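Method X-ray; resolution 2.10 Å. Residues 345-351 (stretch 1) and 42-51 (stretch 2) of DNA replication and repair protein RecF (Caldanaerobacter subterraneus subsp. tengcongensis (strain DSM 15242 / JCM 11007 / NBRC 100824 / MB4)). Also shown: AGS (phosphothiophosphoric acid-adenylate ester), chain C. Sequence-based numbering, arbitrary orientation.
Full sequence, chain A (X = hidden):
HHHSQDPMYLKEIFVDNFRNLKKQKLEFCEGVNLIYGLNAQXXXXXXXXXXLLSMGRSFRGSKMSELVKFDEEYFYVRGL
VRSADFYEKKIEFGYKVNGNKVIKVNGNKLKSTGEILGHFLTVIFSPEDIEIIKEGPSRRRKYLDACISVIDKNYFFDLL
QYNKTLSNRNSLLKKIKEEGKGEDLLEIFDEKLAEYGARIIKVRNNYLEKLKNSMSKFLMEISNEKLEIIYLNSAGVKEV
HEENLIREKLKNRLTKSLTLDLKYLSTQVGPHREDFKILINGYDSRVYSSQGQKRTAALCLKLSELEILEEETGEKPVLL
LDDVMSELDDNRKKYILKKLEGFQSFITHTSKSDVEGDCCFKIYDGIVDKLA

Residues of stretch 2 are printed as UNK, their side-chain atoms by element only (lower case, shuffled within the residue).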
# COMPACT_ATOMS: atom_id res chain seq x y z
N SER A 345 7.76 35.66 -11.94
CA SER A 345 7.96 34.32 -12.50
C SER A 345 9.13 34.30 -13.46
O SER A 345 9.52 35.31 -14.02
CB SER A 345 6.68 33.83 -13.23
OG SER A 345 6.29 34.76 -14.24
N PHE A 346 9.71 33.11 -13.62
CA PHE A 346 10.79 32.88 -14.55
C PHE A 346 10.32 31.79 -15.48
O PHE A 346 10.06 30.67 -15.04
CB PHE A 346 12.09 32.51 -13.82
CG PHE A 346 12.67 33.66 -13.02
CD1 PHE A 346 13.66 34.47 -13.57
CD2 PHE A 346 12.20 33.94 -11.74
CE1 PHE A 346 14.17 35.55 -12.85
CE2 PHE A 346 12.69 35.03 -11.01
CZ PHE A 346 13.68 35.84 -11.57
N ILE A 347 10.17 32.12 -16.75
CA ILE A 347 9.63 31.18 -17.72
C ILE A 347 10.63 30.90 -18.84
O ILE A 347 11.12 31.82 -19.51
CB ILE A 347 8.31 31.70 -18.34
CG1 ILE A 347 7.25 31.90 -17.25
CG2 ILE A 347 7.77 30.70 -19.36
CD1 ILE A 347 5.93 32.49 -17.77
N THR A 348 10.94 29.62 -19.05
CA THR A 348 11.84 29.26 -20.13
C THR A 348 11.06 28.89 -21.37
O THR A 348 9.99 28.27 -21.29
CB THR A 348 12.80 28.10 -19.75
OG1 THR A 348 12.03 26.94 -19.41
CG2 THR A 348 13.67 28.49 -18.56
N HIS A 349 11.60 29.26 -22.52
CA HIS A 349 10.94 28.94 -23.78
C HIS A 349 11.94 28.91 -24.93
O HIS A 349 13.10 29.25 -24.76
CB HIS A 349 9.81 29.94 -24.06
CG HIS A 349 8.74 29.41 -24.97
ND1 HIS A 349 8.31 28.10 -24.92
CD2 HIS A 349 8.01 30.01 -25.94
CE1 HIS A 349 7.37 27.91 -25.83
NE2 HIS A 349 7.16 29.06 -26.46
N THR A 350 11.45 28.51 -26.10
CA THR A 350 12.22 28.48 -27.34
C THR A 350 12.19 29.82 -28.06
O THR A 350 13.17 30.22 -28.67
CB THR A 350 11.68 27.36 -28.27
OG1 THR A 350 12.07 26.08 -27.75
CG2 THR A 350 12.20 27.51 -29.69
N SER A 351 11.06 30.52 -27.99
CA SER A 351 10.90 31.81 -28.66
C SER A 351 10.43 32.86 -27.69
O SER A 351 9.98 32.53 -26.59
CB SER A 351 9.91 31.71 -29.83
OG SER A 351 8.58 31.71 -29.35
N UNK A 42 21.52 26.90 -21.87
CA UNK A 42 21.65 27.34 -20.49
C UNK A 42 20.38 27.80 -19.76
O UNK A 42 20.45 28.27 -18.63
N UNK A 43 19.22 27.64 -20.40
CA UNK A 43 17.94 28.01 -19.80
C UNK A 43 17.68 27.27 -18.49
O UNK A 43 17.34 27.89 -17.48
c UNK A 43 15.63 28.10 -22.96
n UNK A 43 15.01 26.49 -24.74
c UNK A 43 16.77 27.72 -20.76
c UNK A 43 15.90 26.74 -23.57
c UNK A 43 16.77 28.53 -22.03
N UNK A 44 17.82 25.95 -18.50
CA UNK A 44 17.47 25.21 -17.30
C UNK A 44 18.57 25.36 -16.25
O UNK A 44 18.31 25.31 -15.05
o UNK A 44 18.41 23.13 -18.08
c UNK A 44 17.21 23.73 -17.61
N UNK A 45 19.81 25.52 -16.71
CA UNK A 45 20.90 25.79 -15.79
C UNK A 45 20.63 27.07 -14.96
O UNK A 45 20.91 27.13 -13.77
o UNK A 45 22.14 23.57 -16.94
c UNK A 45 22.23 25.93 -16.56
n UNK A 45 23.59 24.74 -18.18
c UNK A 45 22.65 24.64 -17.24
N UNK A 46 20.06 28.09 -15.59
CA UNK A 46 19.81 29.34 -14.86
C UNK A 46 18.71 29.14 -13.82
O UNK A 46 18.82 29.64 -12.68
c UNK A 46 18.57 32.76 -16.25
c UNK A 46 20.03 32.40 -14.25
c UNK A 46 18.98 31.77 -15.17
c UNK A 46 19.48 30.48 -15.82
N UNK A 47 17.65 28.43 -14.20
CA UNK A 47 16.60 28.07 -13.24
C UNK A 47 17.16 27.22 -12.11
O UNK A 47 16.80 27.39 -10.93
c UNK A 47 14.61 29.48 -14.88
c UNK A 47 15.47 27.33 -13.94
c UNK A 47 13.28 27.45 -15.18
c UNK A 47 14.22 28.17 -14.26
N UNK A 48 18.07 26.31 -12.46
CA UNK A 48 18.72 25.49 -11.45
C UNK A 48 19.52 26.37 -10.48
O UNK A 48 19.55 26.12 -9.28
c UNK A 48 20.36 23.50 -11.16
o UNK A 48 21.05 21.24 -11.68
c UNK A 48 21.21 22.46 -11.92
o UNK A 48 22.03 22.86 -12.76
c UNK A 48 19.64 24.45 -12.11
N UNK A 49 20.18 27.40 -11.00
CA UNK A 49 20.91 28.33 -10.15
C UNK A 49 19.96 29.11 -9.24
O UNK A 49 20.24 29.32 -8.06
c UNK A 49 21.75 29.29 -11.00
N UNK A 50 18.83 29.54 -9.78
CA UNK A 50 17.85 30.25 -8.96
C UNK A 50 17.24 29.35 -7.89
O UNK A 50 17.15 29.73 -6.73
c UNK A 50 16.53 32.22 -11.96
c UNK A 50 17.37 31.88 -10.76
c UNK A 50 16.74 30.86 -9.82
c UNK A 50 15.69 31.51 -8.94
N UNK A 51 16.85 28.13 -8.27
CA UNK A 51 16.25 27.18 -7.33
C UNK A 51 17.24 26.72 -6.24
O UNK A 51 16.84 26.38 -5.12
n UNK A 51 13.16 24.15 -5.94
c UNK A 51 13.83 25.31 -6.54
n UNK A 51 11.72 25.37 -4.60
n UNK A 51 11.68 23.07 -4.56
c UNK A 51 15.10 24.87 -7.25
c UNK A 51 15.72 25.97 -8.10
c UNK A 51 12.19 24.20 -5.03
PG AGS C . 15.99 23.27 -20.95
S1G AGS C . 14.60 24.63 -20.76
O2G AGS C . 15.86 22.59 -22.35
O3G AGS C . 15.71 22.19 -19.86
PB AGS C . 18.53 24.06 -21.92
O1B AGS C . 18.84 25.49 -22.22
O2B AGS C . 17.98 23.33 -23.16
O3B AGS C . 17.43 23.91 -20.75
PA AGS C . 20.64 23.46 -20.16
O1A AGS C . 20.25 24.81 -19.52
O2A AGS C . 20.38 22.21 -19.39
O3A AGS C . 19.89 23.32 -21.57
O5' AGS C . 22.13 23.50 -20.60
C5' AGS C . 22.95 22.40 -20.32
C4' AGS C . 24.13 22.58 -21.23
O4' AGS C . 25.28 22.92 -20.44
C3' AGS C . 24.50 21.32 -22.01
O3' AGS C . 25.00 21.66 -23.29
C2' AGS C . 25.52 20.65 -21.08
O2' AGS C . 26.47 19.86 -21.80
C1' AGS C . 26.22 21.86 -20.45
N9 AGS C . 26.68 21.63 -19.09
C8 AGS C . 26.06 20.90 -18.11
N7 AGS C . 26.73 20.84 -16.98
C5 AGS C . 27.87 21.59 -17.23
C6 AGS C . 28.99 21.92 -16.45
N6 AGS C . 29.14 21.52 -15.18
N1 AGS C . 29.96 22.66 -17.02
C2 AGS C . 29.81 23.06 -18.28
N3 AGS C . 28.80 22.82 -19.12
C4 AGS C . 27.86 22.07 -18.53

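Position 42 has no side-chain atoms, and its phi/psi of 127/6° would jam a CB against the preceding carbonyl O; it is Gly42. It occupies the N-cap, and its N donates a hydrogen bond to O1B of AGS (3.0 Å).

At position 43, four carbons in an unbranched row end in one nitrogen, and the chain lies by Thr348 and the backbone O of His349, which identifies Lys43. Its CB points toward the strand and lies 3.9 Å from Thr348 CG2. The chain then runs along the end of the strand, bringing CD to 3.3 Å from His349 O, while NZ makes a weak hydrogen bond to the same His349 O (3.4 Å). The backbone N of Lys43 binds AGS O1B at 2.8 Å.

Position 44 carries one carbon and one oxygen, with no branch at CB, and makes no contact with the strand: Ser44. Its CA-to-CB bond points sideways; its OG lies only 2.5 Å from O2A of AGS, and its N donates to AGS O3B (3.1 Å).

Two carbons, the second bearing one oxygen and one nitrogen, are found at position 45, out of reach of the strand. The oxygen and nitrogen together on the second carbon make an amide: Asn45. It donates from N to AGS O1A (2.9 Å) and weakly from ND2 to O4' of AGS (3.4 Å).

Position 46 has four carbons forked at the second; CA-to-CB points toward the strand, but the side chain makes no contact with it. This is the pattern of Leu46.

The same four-carbon fork recurs at position 47, here with its two tips by Phe346 CB and Thr348 CG2: Leu47. Its CD1 lies 4.1 Å from Phe346 CB and its CD2 3.6 Å from Thr348 CG2, so the fork spans two strand residues.

Position 48 has three carbons, the third carrying two oxygens, and touches nothing on the strand: Glu48. Position 49 has a single carbon, also out of reach: Ala49.

Position 50 has four carbons forked at the first, one arm two carbons long, and the end of that arm lies over a face of the Phe346 ring; hence Ile50. Its CD1 sits 4.2 Å from the centroid of the Phe346 ring, in a CH-pi contact.

At position 51, three carbons, a nitrogen and a carbon bearing two more nitrogens, out of reach of the strand, give Arg51.

The helix runs nearly antiparallel to the strand, at 159°. Lys43, Leu47 and Ile50 recur at helical spacing and meet Phe346 and Thr348, whose CA-to-CB bonds point toward the helix while that of the intervening Ile347 points away. Packing is mainly apolar, with the weak lysine bond at one end, while backbone nitrogens at the helix start hold the AGS phosphates.

Stretch 2 42-51: GKSNLLEAIR
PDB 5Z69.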